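Rhamnogalacturonan endolyase YesW (Bacillus subtilis, PDB 2ZUX) cleaves the rhamnogalacturonan backbone of plant cell-wall pectin by endo-type elimination, and needs calcium or manganese for activity. Local coordinates at residues Ala419-Pro423 with Leu463-Leu467; Ile456-Leu462 with Trp511-Val515. All blocks are in the same frame, centred on the assembly; numbering follows the deposited sequence.

Contact 1: Ala419-Pro423 with Leu463-Leu467; sequences ADIDP and LREQL. With CA (calcium ion), chain F; CA (calcium ion), chain I.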
ATOM      1  N   ALA A 419      -7.853  13.084  -5.526  1.00 10.28           N
ATOM      2  CA  ALA A 419      -9.111  12.445  -5.120  1.00 10.51           C
ATOM      3  C   ALA A 419     -10.288  13.194  -5.711  1.00 10.30           C
ATOM      4  O   ALA A 419     -10.255  14.419  -5.827  1.00 10.27           O
ATOM      5  CB  ALA A 419      -9.240  12.400  -3.607  1.00 10.72           C
ATOM      6  N   ASP A 420     -11.333  12.455  -6.080  1.00 10.38           N
ATOM      7  CA  ASP A 420     -12.574  13.092  -6.501  1.00 10.03           C
ATOM      8  C   ASP A 420     -13.292  13.591  -5.256  1.00 10.32           C
ATOM      9  O   ASP A 420     -13.935  12.806  -4.542  1.00 11.05           O
ATOM     10  CB  ASP A 420     -13.475  12.119  -7.266  1.00 10.16           C
ATOM     11  CG  ASP A 420     -14.684  12.812  -7.869  1.00  9.95           C
ATOM     12  OD1 ASP A 420     -14.767  14.056  -7.769  1.00 10.07           O
ATOM     13  OD2 ASP A 420     -15.548  12.125  -8.455  1.00 11.17           O
ATOM     14  N   ILE A 421     -13.164  14.892  -4.996  1.00 10.64           N
ATOM     15  CA  ILE A 421     -13.788  15.513  -3.828  1.00 10.90           C
ATOM     16  C   ILE A 421     -14.859  16.537  -4.204  1.00 11.39           C
ATOM     17  O   ILE A 421     -15.602  16.998  -3.337  1.00 11.98           O
ATOM     18  CB  ILE A 421     -12.735  16.164  -2.897  1.00 10.57           C
ATOM     19  CG1 ILE A 421     -12.077  17.396  -3.542  1.00 10.44           C
ATOM     20  CG2 ILE A 421     -11.689  15.122  -2.485  1.00 11.44           C
ATOM     21  CD1 ILE A 421     -11.135  18.130  -2.614  1.00 11.52           C
ATOM     22  N   ASP A 422     -14.939  16.880  -5.487  1.00 11.54           N
ATOM     23  CA  ASP A 422     -15.840  17.925  -5.952  1.00 11.95           C
ATOM     24  C   ASP A 422     -16.551  17.408  -7.195  1.00 11.80           C
ATOM     25  O   ASP A 422     -15.923  17.224  -8.230  1.00 11.91           O
ATOM     26  CB  ASP A 422     -15.035  19.192  -6.263  1.00 12.04           C
ATOM     27  CG  ASP A 422     -15.910  20.398  -6.552  1.00 13.10           C
ATOM     28  OD1 ASP A 422     -17.066  20.225  -7.008  1.00 13.36           O
ATOM     29  OD2 ASP A 422     -15.415  21.523  -6.321  1.00 13.98           O
ATOM     30  N   PRO A 423     -17.866  17.152  -7.103  1.00 12.09           N
ATOM     31  CA  PRO A 423     -18.571  16.569  -8.245  1.00 12.32           C
ATOM     32  C   PRO A 423     -18.874  17.579  -9.357  1.00 12.56           C
ATOM     33  O   PRO A 423     -19.367  17.190 -10.422  1.00 13.17           O
ATOM     34  CB  PRO A 423     -19.873  16.055  -7.619  1.00 12.43           C
ATOM     35  CG  PRO A 423     -20.129  16.987  -6.496  1.00 12.59           C
ATOM     36  CD  PRO A 423     -18.765  17.374  -5.955  1.00 12.17           C
ATOM     37  N   LEU A 463     -17.603   9.917  -4.049  1.00 11.05           N
ATOM     38  CA  LEU A 463     -16.496  10.843  -3.794  1.00 10.97           C
ATOM     39  C   LEU A 463     -15.536  10.185  -2.810  1.00 10.43           C
ATOM     40  O   LEU A 463     -15.925   9.264  -2.077  1.00 10.63           O
ATOM     41  CB  LEU A 463     -17.008  12.177  -3.244  1.00 11.15           C
ATOM     42  CG  LEU A 463     -17.975  12.956  -4.143  1.00 11.72           C
ATOM     43  CD1 LEU A 463     -18.451  14.202  -3.421  1.00 12.78           C
ATOM     44  CD2 LEU A 463     -17.320  13.330  -5.474  1.00 13.04           C
ATOM     45  N   ARG A 464     -14.289  10.640  -2.789  1.00 10.28           N
ATOM     46  CA  ARG A 464     -13.316  10.088  -1.866  1.00 10.35           C
ATOM     47  C   ARG A 464     -13.111  11.028  -0.696  1.00 10.19           C
ATOM     48  O   ARG A 464     -13.015  12.253  -0.868  1.00 10.53           O
ATOM     49  CB  ARG A 464     -12.000   9.771  -2.579  1.00 10.24           C
ATOM     50  CG  ARG A 464     -11.193   8.688  -1.886  1.00  9.18           C
ATOM     51  CD  ARG A 464     -10.054   8.175  -2.730  1.00  9.50           C
ATOM     52  NE  ARG A 464      -9.498   6.943  -2.166  1.00  9.51           N
ATOM     53  CZ  ARG A 464      -8.348   6.392  -2.554  1.00  9.41           C
ATOM     54  NH1 ARG A 464      -7.616   6.967  -3.505  1.00  9.44           N
ATOM     55  NH2 ARG A 464      -7.929   5.261  -1.993  1.00  9.41           N
ATOM     56  N   GLU A 465     -13.054  10.443   0.497  1.00 10.20           N
ATOM     57  CA  GLU A 465     -12.822  11.186   1.726  1.00 10.64           C
ATOM     58  C   GLU A 465     -11.309  11.316   1.964  1.00 10.41           C
ATOM     59  O   GLU A 465     -10.509  10.846   1.153  1.00 10.20           O
ATOM     60  CB  GLU A 465     -13.552  10.506   2.890  1.00 10.63           C
ATOM     61  CG  GLU A 465     -15.096  10.623   2.824  1.00 11.49           C
ATOM     62  CD  GLU A 465     -15.728   9.907   1.626  1.00 10.83           C
ATOM     63  OE1 GLU A 465     -15.739   8.657   1.598  1.00 10.38           O
ATOM     64  OE2 GLU A 465     -16.252  10.593   0.706  1.00 11.81           O
ATOM     65  N   GLN A 466     -10.921  11.983   3.044  1.00 10.45           N
ATOM     66  CA  GLN A 466      -9.507  12.224   3.329  1.00 10.72           C
ATOM     67  C   GLN A 466      -9.118  11.554   4.633  1.00 10.08           C
ATOM     68  O   GLN A 466      -9.924  11.480   5.564  1.00 10.49           O
ATOM     69  CB  GLN A 466      -9.207  13.723   3.415  1.00 10.98           C
ATOM     70  CG  GLN A 466      -9.323  14.475   2.087  1.00 14.10           C
ATOM     71  CD  GLN A 466     -10.779  14.764   1.710  1.00 16.38           C
ATOM     72  OE1 GLN A 466     -11.535  15.316   2.510  1.00 19.79           O
ATOM     73  NE2 GLN A 466     -11.185  14.337   0.524  1.00 21.87           N
ATOM     74  N   LEU A 467      -7.889  11.057   4.710  1.00  9.86           N
ATOM     75  CA  LEU A 467      -7.381  10.473   5.948  1.00 10.23           C
ATOM     76  C   LEU A 467      -6.039  11.097   6.296  1.00  9.97           C
ATOM     77  O   LEU A 467      -5.184  11.306   5.433  1.00  9.81           O
ATOM     78  CB  LEU A 467      -7.267   8.951   5.817  1.00 10.33           C
ATOM     79  CG  LEU A 467      -6.730   8.179   7.031  1.00 10.88           C
ATOM     80  CD1 LEU A 467      -7.328   6.790   7.054  1.00 11.59           C
ATOM     81  CD2 LEU A 467      -5.203   8.099   7.061  1.00 12.47           C
TER
HETATM   82 CA    CA F 632     -17.329   8.687  -0.384  1.00 10.72          CA
HETATM   83 CA    CA I 635     -14.466  15.723  -9.334  1.00 10.79          CA
HETATM   84  O   HOH W   1     -16.154  14.254 -10.164  1.00 12.29           O
HETATM   85  O   HOH W   2     -16.845   6.285  -0.154  1.00 10.96           O
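Asp420 and Leu463 are the backbone neighbours here: Arg464 N donates to Asp420 O at 2.8 Å, nearly straight at 167°, and the touching parts run 140° apart. Leu463 makes the largest single contribution. With its CG anti to the carbonyl carbon (chi1 -60°), CD2 lies against Asp420, 3.5 Å from Asp420 OD1, and CD1 turns to Pro423 CD at 4.1 Å. Replacing Leu463 with an alanine would probably open a gap between the Asp420 carboxylate and the Pro423 ring. On the other side of the hydrogen bond, Ala419 CB packs on Arg464 CB, while the extended arginine chain leads its guanidinium away to Pro562. Ile421 CG2 rests against the amide end of Gln466, 3.2 Å from NE2. Each segment also binds a calcium ion. Asp420 OD1 and Asp422 O hold one, with Tyr425, Gly427 and Glu429; Asp420 OD2 turns to Asp570. Leu463 O, at 2.3 Å, and both oxygens of Glu465 hold the other. The Leu463-Arg464 peptide thus serves both: the Leu463 carbonyl binds calcium, and the Arg464 N-H ties this loop to the other calcium loop.

Contact 2: Ile456-Leu462 with Trp511-Val515; sequences IWWDGDL and WREEV. With CA (calcium ion), chain F; CA (calcium ion), chain E.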
ATOM      1  N   ILE A 456      -9.373   8.254   1.115  1.00  8.99           N
ATOM      2  CA  ILE A 456     -10.010   7.004   1.516  1.00  9.27           C
ATOM      3  C   ILE A 456     -11.490   6.983   1.129  1.00  9.15           C
ATOM      4  O   ILE A 456     -12.200   7.989   1.307  1.00  9.29           O
ATOM      5  CB  ILE A 456      -9.864   6.768   3.043  1.00  9.40           C
ATOM      6  CG1 ILE A 456     -10.410   5.395   3.419  1.00 10.02           C
ATOM      7  CG2 ILE A 456     -10.529   7.901   3.847  1.00 10.25           C
ATOM      8  CD1 ILE A 456     -10.181   5.016   4.859  1.00 10.68           C
ATOM      9  N   TRP A 457     -11.962   5.850   0.605  1.00  9.27           N
ATOM     10  CA  TRP A 457     -13.403   5.663   0.397  1.00  9.36           C
ATOM     11  C   TRP A 457     -14.002   5.144   1.694  1.00  9.23           C
ATOM     12  O   TRP A 457     -13.784   3.985   2.057  1.00  9.72           O
ATOM     13  CB  TRP A 457     -13.691   4.711  -0.773  1.00  9.72           C
ATOM     14  CG  TRP A 457     -13.316   5.330  -2.093  1.00  9.47           C
ATOM     15  CD1 TRP A 457     -13.919   6.410  -2.685  1.00  9.74           C
ATOM     16  CD2 TRP A 457     -12.247   4.936  -2.964  1.00  9.95           C
ATOM     17  NE1 TRP A 457     -13.283   6.715  -3.872  1.00  9.77           N
ATOM     18  CE2 TRP A 457     -12.253   5.829  -4.063  1.00  9.87           C
ATOM     19  CE3 TRP A 457     -11.274   3.918  -2.922  1.00  9.47           C
ATOM     20  CZ2 TRP A 457     -11.333   5.731  -5.113  1.00 10.22           C
ATOM     21  CZ3 TRP A 457     -10.359   3.825  -3.972  1.00  9.99           C
ATOM     22  CH2 TRP A 457     -10.395   4.734  -5.047  1.00 10.18           C
ATOM     23  N   TRP A 458     -14.734   6.013   2.390  1.00  9.78           N
ATOM     24  CA  TRP A 458     -15.236   5.701   3.730  1.00 10.52           C
ATOM     25  C   TRP A 458     -16.749   5.769   3.877  1.00 10.70           C
ATOM     26  O   TRP A 458     -17.349   4.883   4.495  1.00 10.86           O
ATOM     27  CB  TRP A 458     -14.578   6.618   4.768  1.00 10.87           C
ATOM     28  CG  TRP A 458     -14.984   6.301   6.164  1.00 11.94           C
ATOM     29  CD1 TRP A 458     -15.814   7.032   6.964  1.00 12.18           C
ATOM     30  CD2 TRP A 458     -14.596   5.154   6.928  1.00 11.08           C
ATOM     31  NE1 TRP A 458     -15.947   6.420   8.190  1.00 12.46           N
ATOM     32  CE2 TRP A 458     -15.216   5.261   8.191  1.00 11.76           C
ATOM     33  CE3 TRP A 458     -13.769   4.051   6.674  1.00 11.53           C
ATOM     34  CZ2 TRP A 458     -15.034   4.305   9.200  1.00 12.00           C
ATOM     35  CZ3 TRP A 458     -13.599   3.097   7.679  1.00 11.54           C
ATOM     36  CH2 TRP A 458     -14.229   3.237   8.922  1.00 12.06           C
ATOM     37  N   ASP A 459     -17.367   6.825   3.355  1.00 10.99           N
ATOM     38  CA  ASP A 459     -18.812   6.947   3.453  1.00 11.61           C
ATOM     39  C   ASP A 459     -19.502   6.258   2.281  1.00 11.56           C
ATOM     40  O   ASP A 459     -18.890   5.446   1.576  1.00 11.26           O
ATOM     41  CB  ASP A 459     -19.251   8.407   3.657  1.00 11.97           C
ATOM     42  CG  ASP A 459     -19.037   9.278   2.429  1.00 12.30           C
ATOM     43  OD1 ASP A 459     -18.834   8.750   1.308  1.00 11.71           O
ATOM     44  OD2 ASP A 459     -19.088  10.512   2.600  1.00 13.78           O
ATOM     45  N   GLY A 460     -20.782   6.556   2.083  1.00 11.81           N
ATOM     46  CA  GLY A 460     -21.555   5.847   1.079  1.00 12.35           C
ATOM     47  C   GLY A 460     -21.505   6.407  -0.327  1.00 12.31           C
ATOM     48  O   GLY A 460     -21.975   5.754  -1.255  1.00 13.17           O
ATOM     49  N   ASP A 461     -20.948   7.603  -0.501  1.00 12.23           N
ATOM     50  CA  ASP A 461     -20.929   8.207  -1.831  1.00 12.05           C
ATOM     51  C   ASP A 461     -19.645   7.885  -2.593  1.00 11.71           C
ATOM     52  O   ASP A 461     -18.663   7.407  -2.013  1.00 11.42           O
ATOM     53  CB  ASP A 461     -21.250   9.712  -1.794  1.00 12.07           C
ATOM     54  CG  ASP A 461     -20.088  10.578  -1.316  1.00 12.44           C
ATOM     55  OD1 ASP A 461     -18.907  10.146  -1.355  1.00 11.46           O
ATOM     56  OD2 ASP A 461     -20.356  11.732  -0.933  1.00 14.61           O
ATOM     57  N   LEU A 462     -19.668   8.129  -3.899  1.00 11.49           N
ATOM     58  CA  LEU A 462     -18.558   7.785  -4.776  1.00 11.49           C
ATOM     59  C   LEU A 462     -17.409   8.791  -4.730  1.00 11.20           C
ATOM     60  O   LEU A 462     -16.349   8.525  -5.294  1.00 11.36           O
ATOM     61  CB  LEU A 462     -19.063   7.583  -6.210  1.00 11.58           C
ATOM     62  CG  LEU A 462     -20.032   6.410  -6.424  1.00 12.18           C
ATOM     63  CD1 LEU A 462     -20.611   6.470  -7.829  1.00 13.36           C
ATOM     64  CD2 LEU A 462     -19.338   5.067  -6.191  1.00 12.26           C
ATOM     65  N   TRP A 511     -16.862  -2.511  -0.680  1.00 10.90           N
ATOM     66  CA  TRP A 511     -15.793  -1.800  -1.374  1.00 10.42           C
ATOM     67  C   TRP A 511     -15.131  -0.663  -0.602  1.00 10.20           C
ATOM     68  O   TRP A 511     -14.049  -0.221  -0.997  1.00 10.29           O
ATOM     69  CB  TRP A 511     -16.295  -1.289  -2.724  1.00 11.03           C
ATOM     70  CG  TRP A 511     -17.382  -0.262  -2.628  1.00 10.33           C
ATOM     71  CD1 TRP A 511     -18.720  -0.500  -2.492  1.00 11.93           C
ATOM     72  CD2 TRP A 511     -17.232   1.167  -2.679  1.00 10.31           C
ATOM     73  NE1 TRP A 511     -19.412   0.691  -2.447  1.00 11.73           N
ATOM     74  CE2 TRP A 511     -18.524   1.730  -2.549  1.00 11.04           C
ATOM     75  CE3 TRP A 511     -16.129   2.028  -2.809  1.00 10.27           C
ATOM     76  CZ2 TRP A 511     -18.746   3.113  -2.561  1.00 11.73           C
ATOM     77  CZ3 TRP A 511     -16.359   3.406  -2.822  1.00 11.89           C
ATOM     78  CH2 TRP A 511     -17.655   3.930  -2.694  1.00 11.70           C
ATOM     79  N   ARG A 512     -15.743  -0.180   0.478  1.00  9.39           N
ATOM     80  CA  ARG A 512     -15.087   0.880   1.236  1.00  9.69           C
ATOM     81  C   ARG A 512     -13.803   0.356   1.879  1.00  9.10           C
ATOM     82  O   ARG A 512     -13.651  -0.844   2.112  1.00  9.63           O
ATOM     83  CB  ARG A 512     -16.021   1.507   2.268  1.00  9.56           C
ATOM     84  CG  ARG A 512     -16.911   2.626   1.706  1.00  9.74           C
ATOM     85  CD  ARG A 512     -18.087   2.107   0.872  1.00 10.16           C
ATOM     86  NE  ARG A 512     -18.988   1.221   1.614  1.00 10.34           N
ATOM     87  CZ  ARG A 512     -19.928   1.635   2.460  1.00 10.90           C
ATOM     88  NH1 ARG A 512     -20.694   0.745   3.071  1.00 12.10           N
ATOM     89  NH2 ARG A 512     -20.103   2.929   2.702  1.00 11.05           N
ATOM     90  N   GLU A 513     -12.868   1.263   2.140  1.00  9.34           N
ATOM     91  CA  GLU A 513     -11.575   0.883   2.672  1.00  9.37           C
ATOM     92  C   GLU A 513     -11.576   0.835   4.196  1.00  9.69           C
ATOM     93  O   GLU A 513     -12.132   1.704   4.843  1.00 10.06           O
ATOM     94  CB  GLU A 513     -10.525   1.867   2.171  1.00  9.44           C
ATOM     95  CG  GLU A 513     -10.447   1.932   0.659  1.00  9.51           C
ATOM     96  CD  GLU A 513      -9.421   2.928   0.177  1.00  9.72           C
ATOM     97  OE1 GLU A 513      -9.802   4.099  -0.017  1.00  9.40           O
ATOM     98  OE2 GLU A 513      -8.242   2.532   0.022  1.00  9.82           O
ATOM     99  N   GLU A 514     -10.947  -0.200   4.744  1.00  9.19           N
ATOM    100  CA  GLU A 514     -10.717  -0.300   6.184  1.00  9.63           C
ATOM    101  C   GLU A 514      -9.460   0.473   6.545  1.00  9.92           C
ATOM    102  O   GLU A 514      -8.598   0.734   5.688  1.00 10.00           O
ATOM    103  CB  GLU A 514     -10.547  -1.758   6.604  1.00  9.80           C
ATOM    104  CG  GLU A 514     -11.836  -2.572   6.651  1.00  9.62           C
ATOM    105  CD  GLU A 514     -12.563  -2.641   5.310  1.00  9.53           C
ATOM    106  OE1 GLU A 514     -11.955  -3.091   4.308  1.00  9.83           O
ATOM    107  OE2 GLU A 514     -13.750  -2.236   5.253  1.00 10.23           O
ATOM    108  N   VAL A 515      -9.363   0.852   7.815  1.00  9.93           N
ATOM    109  CA  VAL A 515      -8.148   1.469   8.334  1.00 10.44           C
ATOM    110  C   VAL A 515      -7.634   0.635   9.488  1.00 10.28           C
ATOM    111  O   VAL A 515      -8.398   0.242  10.373  1.00 10.66           O
ATOM    112  CB  VAL A 515      -8.375   2.897   8.840  1.00 10.92           C
ATOM    113  CG1 VAL A 515      -7.038   3.565   9.131  1.00 11.37           C
ATOM    114  CG2 VAL A 515      -9.153   3.709   7.834  1.00 12.81           C
TER
HETATM  115 CA    CA F 632     -17.329   8.687  -0.384  1.00 10.72          CA
HETATM  116 CA    CA E 631     -14.148  -2.945   2.905  1.00  9.78          CA
HETATM  117  O   HOH W   2     -16.845   6.285  -0.154  1.00 10.96           O
HETATM  118  O   HOH W   3     -16.325  -2.143   3.669  1.00 10.63           O
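Trp457 and Glu513 are joined by two hydrogen bonds. Glu513 N donates to Trp457 O at 2.9 Å. Glu513 OE1 accepts from Trp457 N at 2.8 Å on its anti lone pair. The glutamate chain is extended beyond CG (chi2 179°), which carries OE1 back to this buried N-H; OE2 turns to Tyr547. A third bond runs from Arg512 NH2 to Asp459 O, 3.0 Å long. The oxygen lies in the guanidinium plane, but the donor stands above the carbonyl plane. The arginine chain bends at chi2 and chi3, and its CD sits over the centre of the Trp511 ring. Its other polar contacts include Ile532.

The apolar contacts flank these bonds. Trp511 CZ3 meets Trp457 CB at 3.6 Å, and the two indoles are inclined at 55°. Leu462 CD2 touches Trp511 CH2 at 4.0 Å. Towards the strand, Ile456 CD1 presses on Val515 CG2 at 3.4 Å, tighter than usual van der Waals contact. Glu513 O, by contrast, is a polar atom that meets the edge of the Trp458 ring at CE3.

Calcium bonds complete the account. Asp459 OD1, which also closes an Asx turn with Asp461 N, binds one ion together with Asp461 OD1 and O; Leu463 and Glu465 complete that site. Arg512 O and both oxygens of Glu514 bind another at the start of strand 514-519. Ligation by alternate residues recalls the start of an EF-hand loop, though the bidentate glutamate comes earlier; here such loops join adjacent sheets of the beta-propeller domain.

Overall arrangement
Contacts 1 and 2 lie about 10 Å apart, centre to centre, and their segments alternate along the chain. They share one calcium ion: Asp459 and Asp461 come from contact 2, Leu463 and Glu465 from contact 1. Water 2 fills a further position and also donates to Asp459 O. Glu465 binds across the join, with probable hydrogen bonds from Glu465 N to Ile456 O (2.7 Å) and from Trp458 N to Glu465 OE1 (2.9 Å). Arg464 NH2 packs on Trp457 CZ3 at 3.4 Å. The loop 456-462 with 463-467 therefore lies between two others, 419-423 and 511-515, each with its own calcium. None of the four segments contributes a residue to the rhamnose pockets, consistent with a structural role for these ions.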